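Long-range contacts in putative tryptophan halogenase (Xanthomonas campestris pv. campestris, PDB 6Y1W), which probably acts as a flavin-dependent halogenase, using reduced FAD, oxygen and halide to halogenate an aromatic substrate: residues Val90-Glu95 against Ile346-Ile351; Phe342-Glu347 against Asp390-His395. All coordinates share one frame; numbering follows the deposited sequence.

Contact 1. Residues Val90-Glu95 against Ile346-Ile351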
ATOM      1  N   VAL A  90     -13.989  -1.561 -20.414  1.00 12.33           N
ATOM      2  CA  VAL A  90     -13.614  -2.618 -19.471  1.00 14.57           C
ATOM      3  C   VAL A  90     -12.203  -3.139 -19.696  1.00 12.33           C
ATOM      4  O   VAL A  90     -11.764  -4.026 -18.952  1.00 14.13           O
ATOM      5  CB  VAL A  90     -14.618  -3.786 -19.486  1.00 16.17           C
ATOM      6  CG1 VAL A  90     -15.992  -3.311 -19.034  1.00 19.92           C
ATOM      7  CG2 VAL A  90     -14.696  -4.407 -20.897  1.00 13.21           C
ATOM      8  N   GLY A  91     -11.472  -2.626 -20.687  1.00 12.76           N
ATOM      9  CA  GLY A  91     -10.130  -3.139 -20.916  1.00 14.49           C
ATOM     10  C   GLY A  91      -9.542  -2.564 -22.191  1.00 13.67           C
ATOM     11  O   GLY A  91     -10.153  -1.722 -22.863  1.00 14.43           O
ATOM     12  N   ILE A  92      -8.337  -3.058 -22.521  1.00 13.78           N
ATOM     13  CA  ILE A  92      -7.581  -2.663 -23.712  1.00 13.04           C
ATOM     14  C   ILE A  92      -7.232  -3.939 -24.472  1.00 11.07           C
ATOM     15  O   ILE A  92      -6.664  -4.878 -23.886  1.00 13.57           O
ATOM     16  CB  ILE A  92      -6.274  -1.928 -23.361  1.00 10.52           C
ATOM     17  CG1 ILE A  92      -6.595  -0.658 -22.544  1.00 12.53           C
ATOM     18  CG2 ILE A  92      -5.504  -1.522 -24.607  1.00 14.15           C
ATOM     19  CD1 ILE A  92      -5.359   0.132 -22.082  1.00 15.13           C
ATOM     20  N   ALA A  93      -7.524  -3.965 -25.777  1.00 14.36           N
ATOM     21  CA  ALA A  93      -7.126  -5.100 -26.604  1.00 11.97           C
ATOM     22  C   ALA A  93      -5.763  -4.803 -27.206  1.00 12.45           C
ATOM     23  O   ALA A  93      -5.611  -3.844 -27.988  1.00 14.84           O
ATOM     24  CB  ALA A  93      -8.170  -5.374 -27.690  1.00 13.09           C
ATOM     25  N   PHE A  94      -4.760  -5.605 -26.812  1.00 11.53           N
ATOM     26  CA  PHE A  94      -3.390  -5.422 -27.283  1.00 13.27           C
ATOM     27  C   PHE A  94      -3.147  -6.364 -28.444  1.00 14.52           C
ATOM     28  O   PHE A  94      -3.054  -7.577 -28.251  1.00 15.70           O
ATOM     29  CB  PHE A  94      -2.393  -5.686 -26.155  1.00 12.96           C
ATOM     30  CG  PHE A  94      -2.268  -4.518 -25.213  1.00 10.43           C
ATOM     31  CD1 PHE A  94      -1.446  -3.438 -25.568  1.00 14.87           C
ATOM     32  CD2 PHE A  94      -3.037  -4.431 -24.058  1.00 13.47           C
ATOM     33  CE1 PHE A  94      -1.358  -2.286 -24.734  1.00 15.22           C
ATOM     34  CE2 PHE A  94      -2.930  -3.294 -23.204  1.00 11.61           C
ATOM     35  CZ  PHE A  94      -2.110  -2.221 -23.563  1.00 13.32           C
ATOM     36  N   GLU A  95      -3.074  -5.805 -29.641  1.00 13.91           N
ATOM     37  CA  GLU A  95      -2.879  -6.582 -30.866  1.00 14.85           C
ATOM     38  C   GLU A  95      -1.458  -6.408 -31.393  1.00 13.61           C
ATOM     39  O   GLU A  95      -0.964  -5.277 -31.510  1.00 15.43           O
ATOM     40  CB  GLU A  95      -3.903  -6.159 -31.914  1.00 14.34           C
ATOM     41  CG  GLU A  95      -5.327  -6.463 -31.515  1.00 15.03           C
ATOM     42  CD  GLU A  95      -6.354  -6.036 -32.545  1.00 20.27           C
ATOM     43  OE1 GLU A  95      -5.998  -5.291 -33.478  1.00 19.88           O
ATOM     44  OE2 GLU A  95      -7.522  -6.474 -32.422  1.00 21.55           O
ATOM     45  N   ILE A 346      -0.706   4.427 -23.804  1.00 13.98           N
ATOM     46  CA  ILE A 346      -0.812   2.991 -24.026  1.00 13.29           C
ATOM     47  C   ILE A 346      -1.618   2.302 -22.933  1.00 15.11           C
ATOM     48  O   ILE A 346      -2.242   1.267 -23.187  1.00 15.14           O
ATOM     49  CB  ILE A 346       0.600   2.401 -24.152  1.00 13.63           C
ATOM     50  CG1 ILE A 346       0.558   0.931 -24.537  1.00 15.41           C
ATOM     51  CG2 ILE A 346       1.365   2.501 -22.809  1.00 13.82           C
ATOM     52  CD1 ILE A 346       1.973   0.370 -24.801  1.00 21.46           C
ATOM     53  N   GLU A 347      -1.640   2.855 -21.712  1.00 11.80           N
ATOM     54  CA  GLU A 347      -2.457   2.328 -20.625  1.00 11.33           C
ATOM     55  C   GLU A 347      -3.415   3.389 -20.082  1.00 12.93           C
ATOM     56  O   GLU A 347      -3.857   3.296 -18.938  1.00 14.93           O
ATOM     57  CB  GLU A 347      -1.585   1.773 -19.482  1.00 15.73           C
ATOM     58  CG  GLU A 347      -0.955   0.402 -19.806  1.00 14.22           C
ATOM     59  CD  GLU A 347      -1.948  -0.757 -19.746  1.00 12.58           C
ATOM     60  OE1 GLU A 347      -3.084  -0.578 -19.233  1.00 13.37           O
ATOM     61  OE2 GLU A 347      -1.591  -1.894 -20.244  1.00 13.64           O
ATOM     62  N   SER A 348      -3.756   4.399 -20.892  1.00 12.50           N
ATOM     63  CA  SER A 348      -4.816   5.360 -20.562  1.00 12.24           C
ATOM     64  C   SER A 348      -4.595   6.008 -19.196  1.00 14.44           C
ATOM     65  O   SER A 348      -5.504   6.069 -18.370  1.00 15.27           O
ATOM     66  CB  SER A 348      -6.228   4.730 -20.614  1.00 16.37           C
ATOM     67  OG  SER A 348      -6.416   3.824 -21.731  1.00 15.08           O
ATOM     68  N   THR A 349      -3.395   6.539 -18.975  1.00 12.55           N
ATOM     69  CA  THR A 349      -3.031   7.101 -17.673  1.00 12.71           C
ATOM     70  C   THR A 349      -3.041   8.637 -17.629  1.00 14.18           C
ATOM     71  O   THR A 349      -2.825   9.185 -16.546  1.00 14.27           O
ATOM     72  CB  THR A 349      -1.651   6.601 -17.222  1.00 12.93           C
ATOM     73  OG1 THR A 349      -0.684   6.723 -18.288  1.00 14.72           O
ATOM     74  CG2 THR A 349      -1.711   5.150 -16.748  1.00 11.96           C
ATOM     75  N   ASN A 350      -3.314   9.355 -18.727  1.00 15.32           N
ATOM     76  CA  ASN A 350      -3.157  10.825 -18.715  1.00 14.80           C
ATOM     77  C   ASN A 350      -4.086  11.495 -17.698  1.00 16.73           C
ATOM     78  O   ASN A 350      -3.650  12.258 -16.818  1.00 15.50           O
ATOM     79  CB  ASN A 350      -3.439  11.386 -20.123  1.00 14.92           C
ATOM     80  CG  ASN A 350      -3.531  12.915 -20.135  1.00 25.38           C
ATOM     81  OD1 ASN A 350      -2.557  13.563 -19.770  1.00 28.27           O
ATOM     82  ND2 ASN A 350      -4.685  13.499 -20.550  1.00 19.32           N
ATOM     83  N   ILE A 351      -5.394  11.244 -17.820  1.00 13.04           N
ATOM     84  CA  ILE A 351      -6.334  11.875 -16.894  1.00 15.53           C
ATOM     85  C   ILE A 351      -6.121  11.400 -15.463  1.00 15.16           C
ATOM     86  O   ILE A 351      -6.259  12.189 -14.515  1.00 14.85           O
ATOM     87  CB  ILE A 351      -7.766  11.660 -17.417  1.00 11.83           C
ATOM     88  CG1 ILE A 351      -8.018  12.698 -18.513  1.00 15.63           C
ATOM     89  CG2 ILE A 351      -8.822  11.811 -16.282  1.00 14.19           C
ATOM     90  CD1 ILE A 351      -9.333  12.481 -19.267  1.00 17.77           C
TER
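In the predicted halogenation site, Ile92 and Phe94 of strand 91-99 pack against Ile346, Glu347 and Ser348, in the loop that leads into helix 350-363. Ile92 reaches across with its longer branch: CG1 lies beside the backbone N, and chi2 of 178° carries CD1 straight out. Ile92 CD1 lies 3.5 Å from Ile346 O, and Glu347 OE1 and Ser348 OG are slightly farther from the same methyl. The shorter branch stays with its own strand, where CG2 covers one face of the Phe94 ring near the rim. Phe94 meets the loop with its far end. Ile346 O sits at the ring edge, 3.5 Å from Phe94 CZ. Ile346 CG1 lies in the ring plane, 3.7 Å from Phe94 CE1, the two side chains crossing at about a right angle. Glu347 folds over at chi2 (-75°), which turns CD back toward the strand, and its OE2 approaches Phe94 CZ to 3.4 Å along an oblique line, the carboxylate and ring planes 33° apart. No hydrogen bond joins the two segments. Ser348 OG bonds instead to the amine of Lys89, the predicted active-site residue at the end of strand 87-89, just before strand 91-99. The buried carboxylate of Glu347, predicted to bind tryptophan, thus borders carbon on the strand side, and the hydrogen bonds that hold its OE2 come from elsewhere, from His395 NE2 and His106 ND1.

Contact 2. Residues Phe342-Glu347 against Asp390-His395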
ATOM      1  N   PHE A 342       4.989  13.321 -18.928  1.00 20.49           N
ATOM      2  CA  PHE A 342       4.226  12.687 -19.999  1.00 16.29           C
ATOM      3  C   PHE A 342       4.608  11.222 -20.151  1.00 17.71           C
ATOM      4  O   PHE A 342       5.798  10.879 -20.172  1.00 17.58           O
ATOM      5  CB  PHE A 342       4.463  13.375 -21.336  1.00 15.78           C
ATOM      6  CG  PHE A 342       3.782  12.668 -22.479  1.00 19.85           C
ATOM      7  CD1 PHE A 342       2.462  12.907 -22.730  1.00 26.31           C
ATOM      8  CD2 PHE A 342       4.461  11.735 -23.241  1.00 19.10           C
ATOM      9  CE1 PHE A 342       1.826  12.251 -23.776  1.00 25.97           C
ATOM     10  CE2 PHE A 342       3.823  11.078 -24.266  1.00 19.55           C
ATOM     11  CZ  PHE A 342       2.497  11.366 -24.523  1.00 17.76           C
ATOM     12  N   LEU A 343       3.598  10.364 -20.273  1.00 15.67           N
ATOM     13  CA  LEU A 343       3.755   9.016 -20.807  1.00 16.03           C
ATOM     14  C   LEU A 343       2.716   8.811 -21.893  1.00 14.80           C
ATOM     15  O   LEU A 343       1.591   9.300 -21.781  1.00 14.38           O
ATOM     16  CB  LEU A 343       3.577   7.958 -19.727  1.00 17.24           C
ATOM     17  CG  LEU A 343       4.737   7.910 -18.731  1.00 13.00           C
ATOM     18  CD1 LEU A 343       4.388   7.063 -17.535  1.00 14.08           C
ATOM     19  CD2 LEU A 343       5.946   7.260 -19.467  1.00 16.86           C
ATOM     20  N   GLU A 344       3.083   8.062 -22.938  1.00 13.45           N
ATOM     21  CA  GLU A 344       2.139   7.797 -24.021  1.00 13.48           C
ATOM     22  C   GLU A 344       0.877   7.070 -23.526  1.00 15.38           C
ATOM     23  O   GLU A 344       0.888   6.412 -22.477  1.00 15.78           O
ATOM     24  CB  GLU A 344       2.840   6.952 -25.085  1.00 13.34           C
ATOM     25  CG  GLU A 344       3.068   5.518 -24.638  1.00 17.79           C
ATOM     26  CD  GLU A 344       4.123   4.840 -25.491  1.00 17.34           C
ATOM     27  OE1 GLU A 344       3.774   4.313 -26.586  1.00 16.26           O
ATOM     28  OE2 GLU A 344       5.306   4.897 -25.095  1.00 16.62           O
ATOM     29  N   PRO A 345      -0.258   7.186 -24.278  1.00 15.78           N
ATOM     30  CA  PRO A 345      -1.549   6.700 -23.739  1.00 12.98           C
ATOM     31  C   PRO A 345      -1.785   5.211 -23.877  1.00 12.58           C
ATOM     32  O   PRO A 345      -2.940   4.767 -24.009  1.00 15.20           O
ATOM     33  CB  PRO A 345      -2.585   7.492 -24.558  1.00 11.28           C
ATOM     34  CG  PRO A 345      -1.912   7.686 -25.884  1.00 14.90           C
ATOM     35  CD  PRO A 345      -0.441   7.976 -25.507  1.00 14.50           C
ATOM     36  N   ILE A 346      -0.706   4.427 -23.804  1.00 13.98           N
ATOM     37  CA  ILE A 346      -0.812   2.991 -24.026  1.00 13.29           C
ATOM     38  C   ILE A 346      -1.618   2.302 -22.933  1.00 15.11           C
ATOM     39  O   ILE A 346      -2.242   1.267 -23.187  1.00 15.14           O
ATOM     40  CB  ILE A 346       0.600   2.401 -24.152  1.00 13.63           C
ATOM     41  CG1 ILE A 346       0.558   0.931 -24.537  1.00 15.41           C
ATOM     42  CG2 ILE A 346       1.365   2.501 -22.809  1.00 13.82           C
ATOM     43  CD1 ILE A 346       1.973   0.370 -24.801  1.00 21.46           C
ATOM     44  N   GLU A 347      -1.640   2.855 -21.712  1.00 11.80           N
ATOM     45  CA  GLU A 347      -2.457   2.328 -20.625  1.00 11.33           C
ATOM     46  C   GLU A 347      -3.415   3.389 -20.082  1.00 12.93           C
ATOM     47  O   GLU A 347      -3.857   3.296 -18.938  1.00 14.93           O
ATOM     48  CB  GLU A 347      -1.585   1.773 -19.482  1.00 15.73           C
ATOM     49  CG  GLU A 347      -0.955   0.402 -19.806  1.00 14.22           C
ATOM     50  CD  GLU A 347      -1.948  -0.757 -19.746  1.00 12.58           C
ATOM     51  OE1 GLU A 347      -3.084  -0.578 -19.233  1.00 13.37           O
ATOM     52  OE2 GLU A 347      -1.591  -1.894 -20.244  1.00 13.64           O
ATOM     53  N   ASP A 390       7.463   2.110 -15.560  1.00 16.13           N
ATOM     54  CA  ASP A 390       7.979   0.750 -15.722  1.00 16.78           C
ATOM     55  C   ASP A 390       6.974  -0.119 -16.452  1.00 17.50           C
ATOM     56  O   ASP A 390       7.353  -0.993 -17.246  1.00 16.18           O
ATOM     57  CB  ASP A 390       8.319   0.129 -14.365  1.00 15.32           C
ATOM     58  CG  ASP A 390       9.623   0.665 -13.775  1.00 16.81           C
ATOM     59  OD1 ASP A 390      10.305   1.486 -14.439  1.00 17.65           O
ATOM     60  OD2 ASP A 390       9.908   0.278 -12.606  1.00 21.25           O
ATOM     61  N   PHE A 391       5.684   0.087 -16.180  1.00 16.38           N
ATOM     62  CA  PHE A 391       4.665  -0.732 -16.815  1.00 14.52           C
ATOM     63  C   PHE A 391       4.542  -0.405 -18.305  1.00 13.94           C
ATOM     64  O   PHE A 391       4.267  -1.300 -19.124  1.00 14.22           O
ATOM     65  CB  PHE A 391       3.322  -0.521 -16.095  1.00 12.77           C
ATOM     66  CG  PHE A 391       2.357  -1.691 -16.279  1.00 12.75           C
ATOM     67  CD1 PHE A 391       2.382  -2.760 -15.394  1.00 14.52           C
ATOM     68  CD2 PHE A 391       1.438  -1.703 -17.336  1.00 15.66           C
ATOM     69  CE1 PHE A 391       1.499  -3.843 -15.568  1.00 19.65           C
ATOM     70  CE2 PHE A 391       0.566  -2.755 -17.510  1.00 13.72           C
ATOM     71  CZ  PHE A 391       0.584  -3.832 -16.629  1.00 14.32           C
ATOM     72  N   VAL A 392       4.721   0.869 -18.673  1.00 13.77           N
ATOM     73  CA  VAL A 392       4.731   1.248 -20.077  1.00 15.52           C
ATOM     74  C   VAL A 392       5.935   0.626 -20.766  1.00 13.33           C
ATOM     75  O   VAL A 392       5.812   0.042 -21.853  1.00 14.85           O
ATOM     76  CB  VAL A 392       4.707   2.779 -20.197  1.00 13.11           C
ATOM     77  CG1 VAL A 392       4.946   3.249 -21.666  1.00 14.24           C
ATOM     78  CG2 VAL A 392       3.380   3.337 -19.619  1.00 15.60           C
ATOM     79  N   ILE A 393       7.102   0.671 -20.106  1.00 15.92           N
ATOM     80  CA  ILE A 393       8.296   0.035 -20.677  1.00 14.43           C
ATOM     81  C   ILE A 393       8.080  -1.450 -20.885  1.00 14.72           C
ATOM     82  O   ILE A 393       8.494  -2.022 -21.916  1.00 15.85           O
ATOM     83  CB  ILE A 393       9.511   0.280 -19.775  1.00 12.45           C
ATOM     84  CG1 ILE A 393       9.864   1.762 -19.775  1.00 14.87           C
ATOM     85  CG2 ILE A 393      10.734  -0.477 -20.319  1.00 14.71           C
ATOM     86  CD1 ILE A 393      10.859   2.152 -18.670  1.00 14.53           C
ATOM     87  N   LEU A 394       7.404  -2.100 -19.932  1.00 12.06           N
ATOM     88  CA  LEU A 394       7.109  -3.518 -20.058  1.00 13.19           C
ATOM     89  C   LEU A 394       6.441  -3.856 -21.390  1.00 19.09           C
ATOM     90  O   LEU A 394       6.772  -4.871 -22.020  1.00 14.52           O
ATOM     91  CB  LEU A 394       6.217  -3.925 -18.888  1.00 13.73           C
ATOM     92  CG  LEU A 394       5.594  -5.295 -18.989  1.00 15.14           C
ATOM     93  CD1 LEU A 394       6.646  -6.434 -18.986  1.00 18.95           C
ATOM     94  CD2 LEU A 394       4.628  -5.487 -17.839  1.00 17.63           C
ATOM     95  N   HIS A 395       5.522  -3.003 -21.855  1.00 13.40           N
ATOM     96  CA  HIS A 395       4.814  -3.307 -23.102  1.00 13.02           C
ATOM     97  C   HIS A 395       5.761  -3.403 -24.297  1.00 12.78           C
ATOM     98  O   HIS A 395       5.516  -4.201 -25.208  1.00 14.63           O
ATOM     99  CB  HIS A 395       3.749  -2.240 -23.356  1.00 13.98           C
ATOM    100  CG  HIS A 395       2.435  -2.536 -22.696  1.00 14.26           C
ATOM    101  ND1 HIS A 395       1.702  -3.671 -23.000  1.00 13.96           N
ATOM    102  CD2 HIS A 395       1.726  -1.858 -21.755  1.00 12.59           C
ATOM    103  CE1 HIS A 395       0.586  -3.673 -22.280  1.00 15.59           C
ATOM    104  NE2 HIS A 395       0.569  -2.583 -21.526  1.00 12.91           N
TER
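The imidazole of His395 takes Glu347 OE2 at its edge, in plane, and stacks with the ring of Phe94 from strand 91-99. His395 NE2 donates to Glu347 OE2 at 2.6 Å, with an N-H...O angle of 164°; OE2 accepts through its anti lone pair, the one away from the other carboxylate oxygen. Carboxylate and imidazole lie nearly coplanar, 17° apart. The Phe391 ring also presents its edge to this oxygen, CE2 standing 3.6 Å from Glu347 OE2, but its plane is nearly perpendicular to the carboxylate. Leu394 CD2 lies over one face of Phe391 toward the rim; the ring also stacks with Phe440 and meets Trp445 edge to face. At the other end of the imidazole, ND1 is bonded to Gln452 OE1, so both ring nitrogens have partners and the rotation of the ring is fixed.

Phe391, Val392 and His395 face the loop from helix 371-397, which lies against the segment between strand 341-342 and helix 350-363 in the halogenase fold. Ile346 lies beside the imidazole: chi1 of -174° sets CG1 anti to the backbone N, and the chain, extended at chi2 as well, takes Ile346 CD1 to 3.5 Å from His395 CB, meeting the ring obliquely. On the other branch, Ile346 CG2 is 3.8 Å from Val392 CG1. Val392 buries more surface here than any other residue. Its CG1 also touches Glu344 OE2 at 3.8 Å, and Val392 CG2 faces Leu343 CD1 at 4.4 Å. Glu344 is held through its other oxygen, OE1, which bonds to Tyr396 OH and to the indole NE1 of Trp273, within the GWxWxIP signature of these halogenases.

Overall arrangement
Contacts 1 and 2 put strand 91-99 and helix 371-397 on the same short loop, sharing Ile346 and Glu347, and their centres are 9 Å apart. They also touch directly: Phe94 CZ of contact 1 lies 3.3 Å from His395 CE1 of contact 2. The junction borders the predicted site: the nearest side-chain atoms of Ser348 and Lys89 are about 3 Å apart, those of Glu347 and Lys89 about 6 Å, and a bound butanediol comes within about 4 Å of the Glu347 side chain. The strand, some 250 residues earlier in the chain, thus meets the loop and helix 371-397 at one buried carboxylate beside a pocket that accepts a small molecule in this cofactor-free structure.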